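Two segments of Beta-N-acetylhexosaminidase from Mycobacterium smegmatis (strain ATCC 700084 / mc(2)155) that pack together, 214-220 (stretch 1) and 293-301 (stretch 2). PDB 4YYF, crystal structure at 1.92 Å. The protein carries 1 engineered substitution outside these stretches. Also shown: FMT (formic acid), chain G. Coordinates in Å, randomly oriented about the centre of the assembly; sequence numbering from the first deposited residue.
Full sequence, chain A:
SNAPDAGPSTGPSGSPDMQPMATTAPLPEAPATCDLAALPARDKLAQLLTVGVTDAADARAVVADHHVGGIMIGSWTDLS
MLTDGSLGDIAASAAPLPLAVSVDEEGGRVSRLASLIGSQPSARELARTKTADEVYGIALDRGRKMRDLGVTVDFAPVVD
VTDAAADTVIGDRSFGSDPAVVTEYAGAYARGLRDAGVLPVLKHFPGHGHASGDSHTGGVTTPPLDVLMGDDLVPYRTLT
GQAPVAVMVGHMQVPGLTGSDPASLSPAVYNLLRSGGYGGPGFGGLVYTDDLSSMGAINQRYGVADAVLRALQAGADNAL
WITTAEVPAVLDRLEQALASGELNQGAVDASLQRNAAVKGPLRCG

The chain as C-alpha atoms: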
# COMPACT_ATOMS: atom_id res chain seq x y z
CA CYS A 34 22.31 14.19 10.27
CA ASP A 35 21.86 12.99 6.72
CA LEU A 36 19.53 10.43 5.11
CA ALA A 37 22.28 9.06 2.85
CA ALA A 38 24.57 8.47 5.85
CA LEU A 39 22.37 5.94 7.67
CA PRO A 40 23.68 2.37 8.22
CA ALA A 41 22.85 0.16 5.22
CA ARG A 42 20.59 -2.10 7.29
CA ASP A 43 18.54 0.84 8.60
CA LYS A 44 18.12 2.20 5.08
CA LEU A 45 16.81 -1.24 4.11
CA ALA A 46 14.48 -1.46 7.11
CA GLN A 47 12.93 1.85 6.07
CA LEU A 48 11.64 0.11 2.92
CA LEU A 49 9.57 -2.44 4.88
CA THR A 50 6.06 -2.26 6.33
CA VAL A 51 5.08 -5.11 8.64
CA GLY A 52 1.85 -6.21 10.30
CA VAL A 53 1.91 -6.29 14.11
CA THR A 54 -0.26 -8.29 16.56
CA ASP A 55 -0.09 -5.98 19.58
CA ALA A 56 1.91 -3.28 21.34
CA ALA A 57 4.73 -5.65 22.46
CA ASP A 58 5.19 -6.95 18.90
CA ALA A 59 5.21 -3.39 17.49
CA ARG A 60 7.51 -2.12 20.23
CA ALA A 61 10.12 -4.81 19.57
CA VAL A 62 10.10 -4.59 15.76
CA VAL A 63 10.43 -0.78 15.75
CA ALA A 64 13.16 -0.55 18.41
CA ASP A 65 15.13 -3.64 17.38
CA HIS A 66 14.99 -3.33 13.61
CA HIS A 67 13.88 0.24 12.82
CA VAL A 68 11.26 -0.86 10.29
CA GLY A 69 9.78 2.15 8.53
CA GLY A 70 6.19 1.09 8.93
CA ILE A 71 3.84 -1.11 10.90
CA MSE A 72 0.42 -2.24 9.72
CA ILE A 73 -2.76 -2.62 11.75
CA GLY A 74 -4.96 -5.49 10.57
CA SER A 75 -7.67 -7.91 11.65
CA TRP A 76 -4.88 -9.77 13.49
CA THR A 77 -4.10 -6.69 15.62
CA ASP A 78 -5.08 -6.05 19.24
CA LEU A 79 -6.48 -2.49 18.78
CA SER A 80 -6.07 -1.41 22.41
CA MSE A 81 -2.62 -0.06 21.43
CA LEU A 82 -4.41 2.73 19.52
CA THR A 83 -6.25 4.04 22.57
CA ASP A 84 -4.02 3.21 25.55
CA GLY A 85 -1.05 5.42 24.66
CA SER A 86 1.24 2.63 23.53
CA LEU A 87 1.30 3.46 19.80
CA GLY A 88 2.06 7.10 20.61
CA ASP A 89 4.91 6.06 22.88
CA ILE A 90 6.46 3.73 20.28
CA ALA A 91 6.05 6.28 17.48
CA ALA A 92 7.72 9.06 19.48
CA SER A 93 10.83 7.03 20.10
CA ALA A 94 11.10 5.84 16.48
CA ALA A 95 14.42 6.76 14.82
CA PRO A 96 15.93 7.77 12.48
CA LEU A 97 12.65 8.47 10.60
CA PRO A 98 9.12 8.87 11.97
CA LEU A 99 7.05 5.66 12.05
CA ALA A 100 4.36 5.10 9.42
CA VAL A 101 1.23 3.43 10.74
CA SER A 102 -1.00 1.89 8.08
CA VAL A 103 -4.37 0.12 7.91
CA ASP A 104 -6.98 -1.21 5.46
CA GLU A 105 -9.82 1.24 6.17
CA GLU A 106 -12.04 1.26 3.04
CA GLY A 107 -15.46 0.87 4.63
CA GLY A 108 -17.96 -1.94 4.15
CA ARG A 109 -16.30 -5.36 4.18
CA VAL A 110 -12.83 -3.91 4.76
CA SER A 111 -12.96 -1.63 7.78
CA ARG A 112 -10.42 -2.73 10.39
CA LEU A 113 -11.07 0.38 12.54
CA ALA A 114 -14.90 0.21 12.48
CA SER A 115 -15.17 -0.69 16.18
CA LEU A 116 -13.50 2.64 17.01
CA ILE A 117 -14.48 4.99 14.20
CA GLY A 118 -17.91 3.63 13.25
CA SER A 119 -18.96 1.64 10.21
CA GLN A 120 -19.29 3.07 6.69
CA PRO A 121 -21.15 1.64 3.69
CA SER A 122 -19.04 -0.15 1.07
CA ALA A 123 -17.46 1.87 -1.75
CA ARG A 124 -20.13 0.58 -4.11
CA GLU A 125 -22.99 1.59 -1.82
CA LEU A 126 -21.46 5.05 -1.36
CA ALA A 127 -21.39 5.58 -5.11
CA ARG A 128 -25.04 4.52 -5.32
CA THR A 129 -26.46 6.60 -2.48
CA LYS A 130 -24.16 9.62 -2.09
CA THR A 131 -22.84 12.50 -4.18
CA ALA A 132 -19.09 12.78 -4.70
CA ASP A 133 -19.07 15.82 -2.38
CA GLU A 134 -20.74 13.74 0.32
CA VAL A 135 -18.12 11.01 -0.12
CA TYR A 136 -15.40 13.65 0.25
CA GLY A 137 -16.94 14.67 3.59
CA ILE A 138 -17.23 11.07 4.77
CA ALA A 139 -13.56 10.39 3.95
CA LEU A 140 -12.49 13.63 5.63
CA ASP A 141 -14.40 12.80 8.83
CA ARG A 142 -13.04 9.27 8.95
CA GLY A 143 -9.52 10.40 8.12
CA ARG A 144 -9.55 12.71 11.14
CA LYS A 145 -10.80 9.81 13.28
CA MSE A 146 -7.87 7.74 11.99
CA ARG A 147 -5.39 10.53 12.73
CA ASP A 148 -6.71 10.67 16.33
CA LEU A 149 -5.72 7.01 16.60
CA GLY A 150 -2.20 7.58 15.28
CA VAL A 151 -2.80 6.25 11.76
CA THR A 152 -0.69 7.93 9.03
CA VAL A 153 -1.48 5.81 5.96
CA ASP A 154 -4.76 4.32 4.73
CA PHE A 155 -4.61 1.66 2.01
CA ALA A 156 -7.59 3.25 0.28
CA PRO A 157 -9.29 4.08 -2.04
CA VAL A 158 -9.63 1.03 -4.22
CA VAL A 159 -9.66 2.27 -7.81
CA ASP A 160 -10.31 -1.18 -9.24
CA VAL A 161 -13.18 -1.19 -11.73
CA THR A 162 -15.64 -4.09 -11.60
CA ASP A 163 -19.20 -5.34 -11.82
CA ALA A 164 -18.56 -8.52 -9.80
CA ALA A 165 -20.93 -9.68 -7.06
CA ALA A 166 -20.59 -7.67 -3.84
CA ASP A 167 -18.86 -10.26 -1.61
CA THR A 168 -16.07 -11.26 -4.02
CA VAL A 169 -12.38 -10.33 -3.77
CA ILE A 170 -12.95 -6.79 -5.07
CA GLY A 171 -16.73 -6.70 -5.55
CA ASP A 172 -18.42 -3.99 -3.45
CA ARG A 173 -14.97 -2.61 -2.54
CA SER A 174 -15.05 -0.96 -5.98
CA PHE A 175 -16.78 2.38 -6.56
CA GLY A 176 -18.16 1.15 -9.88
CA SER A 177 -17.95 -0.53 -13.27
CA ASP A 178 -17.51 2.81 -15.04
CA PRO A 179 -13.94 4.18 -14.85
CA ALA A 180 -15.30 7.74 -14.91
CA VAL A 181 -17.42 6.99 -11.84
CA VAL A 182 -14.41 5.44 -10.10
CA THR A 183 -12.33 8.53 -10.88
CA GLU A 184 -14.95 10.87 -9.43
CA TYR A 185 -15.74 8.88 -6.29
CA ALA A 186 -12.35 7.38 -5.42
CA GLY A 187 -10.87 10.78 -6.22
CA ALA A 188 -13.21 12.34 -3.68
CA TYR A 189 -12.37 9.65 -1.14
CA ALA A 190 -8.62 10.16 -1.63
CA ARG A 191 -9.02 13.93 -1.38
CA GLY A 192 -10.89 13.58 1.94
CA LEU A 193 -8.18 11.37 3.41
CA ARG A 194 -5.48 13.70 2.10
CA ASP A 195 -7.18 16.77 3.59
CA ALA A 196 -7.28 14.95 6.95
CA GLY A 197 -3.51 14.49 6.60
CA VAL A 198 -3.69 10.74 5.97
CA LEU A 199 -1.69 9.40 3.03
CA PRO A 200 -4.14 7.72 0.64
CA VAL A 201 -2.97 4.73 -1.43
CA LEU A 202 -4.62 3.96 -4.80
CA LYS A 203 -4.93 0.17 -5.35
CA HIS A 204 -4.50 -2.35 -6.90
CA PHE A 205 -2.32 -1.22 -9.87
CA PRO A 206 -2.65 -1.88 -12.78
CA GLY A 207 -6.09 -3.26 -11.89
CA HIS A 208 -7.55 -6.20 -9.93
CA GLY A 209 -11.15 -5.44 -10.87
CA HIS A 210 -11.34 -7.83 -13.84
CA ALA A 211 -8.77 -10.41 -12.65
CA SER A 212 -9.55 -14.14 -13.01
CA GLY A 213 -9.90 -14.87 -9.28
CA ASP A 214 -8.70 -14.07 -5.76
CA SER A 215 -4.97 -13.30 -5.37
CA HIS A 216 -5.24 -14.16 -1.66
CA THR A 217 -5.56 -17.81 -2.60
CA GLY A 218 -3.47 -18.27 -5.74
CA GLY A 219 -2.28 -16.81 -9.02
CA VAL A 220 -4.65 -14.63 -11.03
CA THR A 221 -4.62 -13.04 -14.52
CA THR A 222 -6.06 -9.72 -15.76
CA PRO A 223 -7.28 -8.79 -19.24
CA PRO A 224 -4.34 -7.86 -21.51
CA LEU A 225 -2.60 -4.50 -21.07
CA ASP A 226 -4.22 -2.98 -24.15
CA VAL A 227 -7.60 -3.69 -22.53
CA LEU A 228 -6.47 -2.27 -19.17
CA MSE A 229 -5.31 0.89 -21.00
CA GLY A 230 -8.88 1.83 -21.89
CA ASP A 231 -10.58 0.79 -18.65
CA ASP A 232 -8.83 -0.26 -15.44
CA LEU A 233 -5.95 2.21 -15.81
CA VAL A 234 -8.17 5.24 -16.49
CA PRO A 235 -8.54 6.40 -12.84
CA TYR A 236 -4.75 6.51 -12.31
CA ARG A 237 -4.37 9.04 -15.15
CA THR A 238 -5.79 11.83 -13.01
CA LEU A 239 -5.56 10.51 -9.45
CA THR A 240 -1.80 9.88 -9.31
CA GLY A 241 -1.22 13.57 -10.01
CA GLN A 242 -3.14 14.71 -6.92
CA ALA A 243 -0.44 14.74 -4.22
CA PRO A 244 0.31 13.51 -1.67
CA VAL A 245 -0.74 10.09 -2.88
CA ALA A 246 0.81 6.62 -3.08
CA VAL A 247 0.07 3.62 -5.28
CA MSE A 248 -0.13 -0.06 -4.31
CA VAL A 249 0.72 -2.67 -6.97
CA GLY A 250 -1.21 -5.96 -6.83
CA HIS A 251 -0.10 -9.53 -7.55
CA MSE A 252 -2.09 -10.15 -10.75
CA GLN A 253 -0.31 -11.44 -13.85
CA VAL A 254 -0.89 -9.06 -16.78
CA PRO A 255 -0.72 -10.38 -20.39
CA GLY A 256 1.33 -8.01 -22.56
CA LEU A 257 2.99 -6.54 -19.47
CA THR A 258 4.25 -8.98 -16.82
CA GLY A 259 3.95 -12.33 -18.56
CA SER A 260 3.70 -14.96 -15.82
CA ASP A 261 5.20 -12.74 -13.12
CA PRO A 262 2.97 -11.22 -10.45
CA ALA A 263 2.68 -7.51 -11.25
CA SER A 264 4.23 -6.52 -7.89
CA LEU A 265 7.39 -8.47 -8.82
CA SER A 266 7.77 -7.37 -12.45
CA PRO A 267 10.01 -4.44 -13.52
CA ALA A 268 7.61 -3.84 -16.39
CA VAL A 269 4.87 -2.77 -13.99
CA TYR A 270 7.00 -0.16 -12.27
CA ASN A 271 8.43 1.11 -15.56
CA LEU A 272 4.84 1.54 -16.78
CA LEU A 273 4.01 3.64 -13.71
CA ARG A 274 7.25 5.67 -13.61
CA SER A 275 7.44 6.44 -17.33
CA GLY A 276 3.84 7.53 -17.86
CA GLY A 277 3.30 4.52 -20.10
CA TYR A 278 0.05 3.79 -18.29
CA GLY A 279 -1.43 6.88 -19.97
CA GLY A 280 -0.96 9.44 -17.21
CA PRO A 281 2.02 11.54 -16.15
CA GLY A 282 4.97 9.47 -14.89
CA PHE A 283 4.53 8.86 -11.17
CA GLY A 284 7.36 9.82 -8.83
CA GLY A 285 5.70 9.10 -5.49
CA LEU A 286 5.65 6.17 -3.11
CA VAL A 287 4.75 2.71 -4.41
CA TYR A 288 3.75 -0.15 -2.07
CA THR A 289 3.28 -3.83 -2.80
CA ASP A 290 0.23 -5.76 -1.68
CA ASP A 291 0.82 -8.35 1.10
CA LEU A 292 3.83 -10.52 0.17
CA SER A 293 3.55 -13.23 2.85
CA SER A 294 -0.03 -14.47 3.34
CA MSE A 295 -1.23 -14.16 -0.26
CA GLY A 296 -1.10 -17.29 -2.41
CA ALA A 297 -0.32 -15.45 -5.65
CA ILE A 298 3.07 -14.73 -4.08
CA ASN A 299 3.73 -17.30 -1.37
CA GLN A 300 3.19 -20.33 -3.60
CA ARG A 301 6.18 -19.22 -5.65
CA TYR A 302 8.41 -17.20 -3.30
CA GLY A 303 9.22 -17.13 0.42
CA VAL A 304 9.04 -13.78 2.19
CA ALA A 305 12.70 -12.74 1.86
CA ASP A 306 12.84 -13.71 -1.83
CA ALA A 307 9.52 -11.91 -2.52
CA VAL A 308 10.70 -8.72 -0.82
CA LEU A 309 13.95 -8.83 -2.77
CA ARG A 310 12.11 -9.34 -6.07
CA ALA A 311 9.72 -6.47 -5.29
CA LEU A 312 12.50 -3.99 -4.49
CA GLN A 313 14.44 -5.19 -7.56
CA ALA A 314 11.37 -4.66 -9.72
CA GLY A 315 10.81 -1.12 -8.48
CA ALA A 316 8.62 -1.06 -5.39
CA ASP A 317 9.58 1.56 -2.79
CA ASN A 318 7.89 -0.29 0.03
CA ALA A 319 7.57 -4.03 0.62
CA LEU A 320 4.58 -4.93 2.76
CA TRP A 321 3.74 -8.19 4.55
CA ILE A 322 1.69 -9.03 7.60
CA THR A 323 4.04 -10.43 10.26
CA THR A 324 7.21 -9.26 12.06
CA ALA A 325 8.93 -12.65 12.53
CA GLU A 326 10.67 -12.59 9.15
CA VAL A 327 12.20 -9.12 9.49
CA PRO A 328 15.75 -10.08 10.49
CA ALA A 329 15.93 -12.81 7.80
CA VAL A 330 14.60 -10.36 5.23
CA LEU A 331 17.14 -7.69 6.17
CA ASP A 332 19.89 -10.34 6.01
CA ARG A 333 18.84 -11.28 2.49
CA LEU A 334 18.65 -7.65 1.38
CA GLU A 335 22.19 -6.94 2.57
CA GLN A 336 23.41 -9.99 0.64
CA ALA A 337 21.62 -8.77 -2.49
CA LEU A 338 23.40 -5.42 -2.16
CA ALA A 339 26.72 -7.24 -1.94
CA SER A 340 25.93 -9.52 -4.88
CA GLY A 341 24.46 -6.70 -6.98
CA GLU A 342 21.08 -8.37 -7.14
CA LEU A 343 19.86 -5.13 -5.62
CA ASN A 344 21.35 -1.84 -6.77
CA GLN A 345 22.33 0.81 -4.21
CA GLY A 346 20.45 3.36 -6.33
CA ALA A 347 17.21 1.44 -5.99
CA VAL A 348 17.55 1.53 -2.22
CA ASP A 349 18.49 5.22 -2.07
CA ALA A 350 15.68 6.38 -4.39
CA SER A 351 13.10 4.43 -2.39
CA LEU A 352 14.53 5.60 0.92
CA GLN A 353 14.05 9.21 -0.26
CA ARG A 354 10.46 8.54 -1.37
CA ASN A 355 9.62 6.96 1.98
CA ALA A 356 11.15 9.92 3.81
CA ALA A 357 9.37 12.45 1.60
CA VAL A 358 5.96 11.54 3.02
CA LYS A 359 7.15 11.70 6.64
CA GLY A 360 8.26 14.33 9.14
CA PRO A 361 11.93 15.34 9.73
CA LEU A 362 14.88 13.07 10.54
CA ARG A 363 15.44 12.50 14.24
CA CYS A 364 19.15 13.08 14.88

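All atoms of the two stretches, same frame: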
# COMPACT_ATOMS: atom_id res chain seq x y z
N ASP A 214 -9.12 -14.73 -7.00
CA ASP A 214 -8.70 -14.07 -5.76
C ASP A 214 -7.20 -14.28 -5.51
O ASP A 214 -6.76 -15.40 -5.24
CB ASP A 214 -9.51 -14.65 -4.59
CG ASP A 214 -9.28 -13.91 -3.28
OD1 ASP A 214 -8.32 -13.11 -3.19
OD2 ASP A 214 -10.05 -14.15 -2.33
N SER A 215 -6.42 -13.20 -5.57
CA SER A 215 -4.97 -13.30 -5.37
C SER A 215 -4.57 -13.72 -3.95
O SER A 215 -3.42 -14.09 -3.71
CB SER A 215 -4.26 -12.01 -5.78
OG SER A 215 -4.82 -10.86 -5.16
N HIS A 216 -5.51 -13.66 -3.01
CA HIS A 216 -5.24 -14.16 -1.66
C HIS A 216 -4.97 -15.66 -1.69
O HIS A 216 -4.22 -16.20 -0.87
CB HIS A 216 -6.40 -13.86 -0.71
CG HIS A 216 -6.56 -12.42 -0.37
ND1 HIS A 216 -7.35 -11.56 -1.09
CD2 HIS A 216 -6.03 -11.68 0.65
CE1 HIS A 216 -7.30 -10.35 -0.55
NE2 HIS A 216 -6.51 -10.40 0.51
N THR A 217 -5.60 -16.36 -2.64
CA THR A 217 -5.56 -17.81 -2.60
C THR A 217 -4.70 -18.46 -3.67
O THR A 217 -4.41 -19.65 -3.59
CB THR A 217 -6.98 -18.41 -2.61
OG1 THR A 217 -7.65 -18.00 -3.80
CG2 THR A 217 -7.78 -17.94 -1.39
N GLY A 218 -4.28 -17.70 -4.67
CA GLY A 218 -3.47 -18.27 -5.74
C GLY A 218 -3.22 -17.26 -6.83
O GLY A 218 -3.57 -16.10 -6.70
N GLY A 219 -2.60 -17.71 -7.93
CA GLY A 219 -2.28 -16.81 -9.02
C GLY A 219 -3.53 -16.39 -9.76
O GLY A 219 -4.48 -17.18 -9.88
N VAL A 220 -3.54 -15.16 -10.25
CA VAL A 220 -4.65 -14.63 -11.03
C VAL A 220 -4.12 -13.86 -12.25
O VAL A 220 -2.98 -13.38 -12.24
CB VAL A 220 -5.57 -13.71 -10.19
CG1 VAL A 220 -6.10 -14.44 -8.96
CG2 VAL A 220 -4.85 -12.43 -9.78
N SER A 293 3.35 -12.00 2.07
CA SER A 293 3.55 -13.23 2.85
C SER A 293 2.33 -14.16 2.92
O SER A 293 2.46 -15.38 2.80
CB SER A 293 4.03 -12.90 4.26
OG SER A 293 3.01 -12.22 4.99
N SER A 294 1.14 -13.61 3.12
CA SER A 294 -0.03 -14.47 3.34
C SER A 294 -0.79 -14.76 2.06
O SER A 294 -1.65 -15.64 2.05
CB SER A 294 -0.99 -13.86 4.36
OG SER A 294 -1.78 -12.84 3.76
N MSE A 295 -0.47 -14.04 0.99
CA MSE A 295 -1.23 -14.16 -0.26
C MSE A 295 -0.66 -15.20 -1.21
O MSE A 295 0.51 -15.12 -1.60
CB MSE A 295 -1.33 -12.78 -0.95
CG MSE A 295 -2.08 -11.78 -0.09
SE MSE A 295 -2.40 -10.06 -0.94
CE MSE A 295 -3.75 -10.63 -2.22
N GLY A 296 -1.51 -16.16 -1.59
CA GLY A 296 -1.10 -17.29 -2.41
C GLY A 296 -0.49 -16.96 -3.76
O GLY A 296 0.34 -17.72 -4.26
N ALA A 297 -0.89 -15.84 -4.36
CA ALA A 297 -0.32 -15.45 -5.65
C ALA A 297 1.19 -15.27 -5.54
O ALA A 297 1.92 -15.44 -6.52
CB ALA A 297 -0.98 -14.16 -6.17
N ILE A 298 1.64 -14.89 -4.35
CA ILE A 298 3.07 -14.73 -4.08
C ILE A 298 3.66 -15.96 -3.38
O ILE A 298 4.66 -16.53 -3.84
CB ILE A 298 3.35 -13.50 -3.18
CG1 ILE A 298 2.83 -12.23 -3.85
CG2 ILE A 298 4.85 -13.38 -2.90
CD1 ILE A 298 3.46 -11.98 -5.23
N ASN A 299 3.05 -16.36 -2.27
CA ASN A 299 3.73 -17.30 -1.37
C ASN A 299 3.85 -18.72 -1.91
O ASN A 299 4.65 -19.52 -1.42
CB ASN A 299 3.19 -17.22 0.08
CG ASN A 299 1.82 -17.88 0.27
OD1 ASN A 299 1.44 -18.78 -0.48
ND2 ASN A 299 1.12 -17.47 1.31
N GLN A 300 3.08 -19.02 -2.96
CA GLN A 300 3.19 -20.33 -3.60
C GLN A 300 4.41 -20.41 -4.50
O GLN A 300 4.78 -21.48 -4.97
CB GLN A 300 1.93 -20.64 -4.41
CG GLN A 300 0.72 -20.95 -3.56
CD GLN A 300 -0.56 -20.94 -4.37
OE1 GLN A 300 -0.53 -20.92 -5.60
NE2 GLN A 300 -1.70 -20.96 -3.68
N ARG A 301 5.03 -19.26 -4.75
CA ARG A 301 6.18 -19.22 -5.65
C ARG A 301 7.44 -18.73 -4.94
O ARG A 301 8.55 -19.15 -5.26
CB ARG A 301 5.85 -18.35 -6.87
CG ARG A 301 4.60 -18.83 -7.61
CD ARG A 301 4.14 -17.87 -8.69
NE ARG A 301 5.15 -17.65 -9.72
CZ ARG A 301 4.92 -17.02 -10.87
NH1 ARG A 301 3.70 -16.56 -11.15
NH2 ARG A 301 5.90 -16.86 -11.75
C FMT G . -7.42 -6.88 2.16
O1 FMT G . -6.72 -7.28 1.22
O2 FMT G . -8.36 -7.52 2.63
O HOH W 1 -4.44 -16.21 2.00
O HOH W 2 -3.10 -18.15 1.54
O HOH W 3 -2.00 -20.52 -8.13

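Contact between the loop 214-220 and the segment 293-301 of a mycobacterial beta-N-acetylhexosaminidase, two pieces of one chain that bury 361 Å² between them. Backbone hydrogen bonds form the centre of the contact. The first amides of the helix that begins at Gly296 have no preceding turn to supply acceptors, and two of them are taken up by carbonyls of the loop: Gly296 N donates to His216 O (2.8 Å, nearly straight at 172°) and Ala297 N to Ser215 O (3.1 Å, 158°). Met295, at the N-cap position, accepts at its own carbonyl from the next amides along, with Ile298 N to Met295 O at 3.0 Å and Asn299 N to Met295 O at 2.9 Å. One side chain adds to the set: Gln300 points toward the loop and its NE2 reaches Thr217 O at 3.0 Å, a weak bond because the angle at the hydrogen is only 125°.

Close backbone packing accompanies these bonds. Gly218 CA lies 3.8 Å from Gly296 C, and an ideal CB on Gly296 would fall 2.6 Å from Thr217 C and 2.9 Å from Gly218 N, so the glycine leaves room that a side chain would fill with a clash. Ala297 fits its small methyl against the loop, with Ala297 CB 3.3 Å from Gly218 O and 3.9 Å from Ser215 CB.

The selenomethionine Met295 makes the aromatic contact. Its CA-to-CB bond points sideways, but the end of the side chain comes nearer the loop, placing CE over one face of the His216 ring, 3.7 Å from the centroid and 4° off the normal, in a CH-pi contact. SE sits over the same face, 4.6 Å from the centroid and 26° off the normal. The same methyl is close to Ser215, with Met295 CE 3.1 Å from Ser215 OG.

Within the loop, Asp214 OD1 holds His216 by two bonds, from His216 N (2.9 Å) and His216 ND1 (2.8 Å), fixing the ring beneath the methyl. Asp214 O accepts from Thr217 N (3.0 Å) and Thr217 OG1 (3.1 Å), tightening the turn. At the ring edge, His216 NE2 donates to O1 of the formic acid at 3.2 Å; this molecule probably comes from the crystallisation liquor.

Water extends the contact at its margins. Water 1 lies 2.9 Å from His216 O and 2.8 Å from Ser294 O, bridging two carbonyls that cannot bond each other. Water 3 accepts from Gly219 N at 2.9 Å and donates to Gln300 OE1 at 3.0 Å.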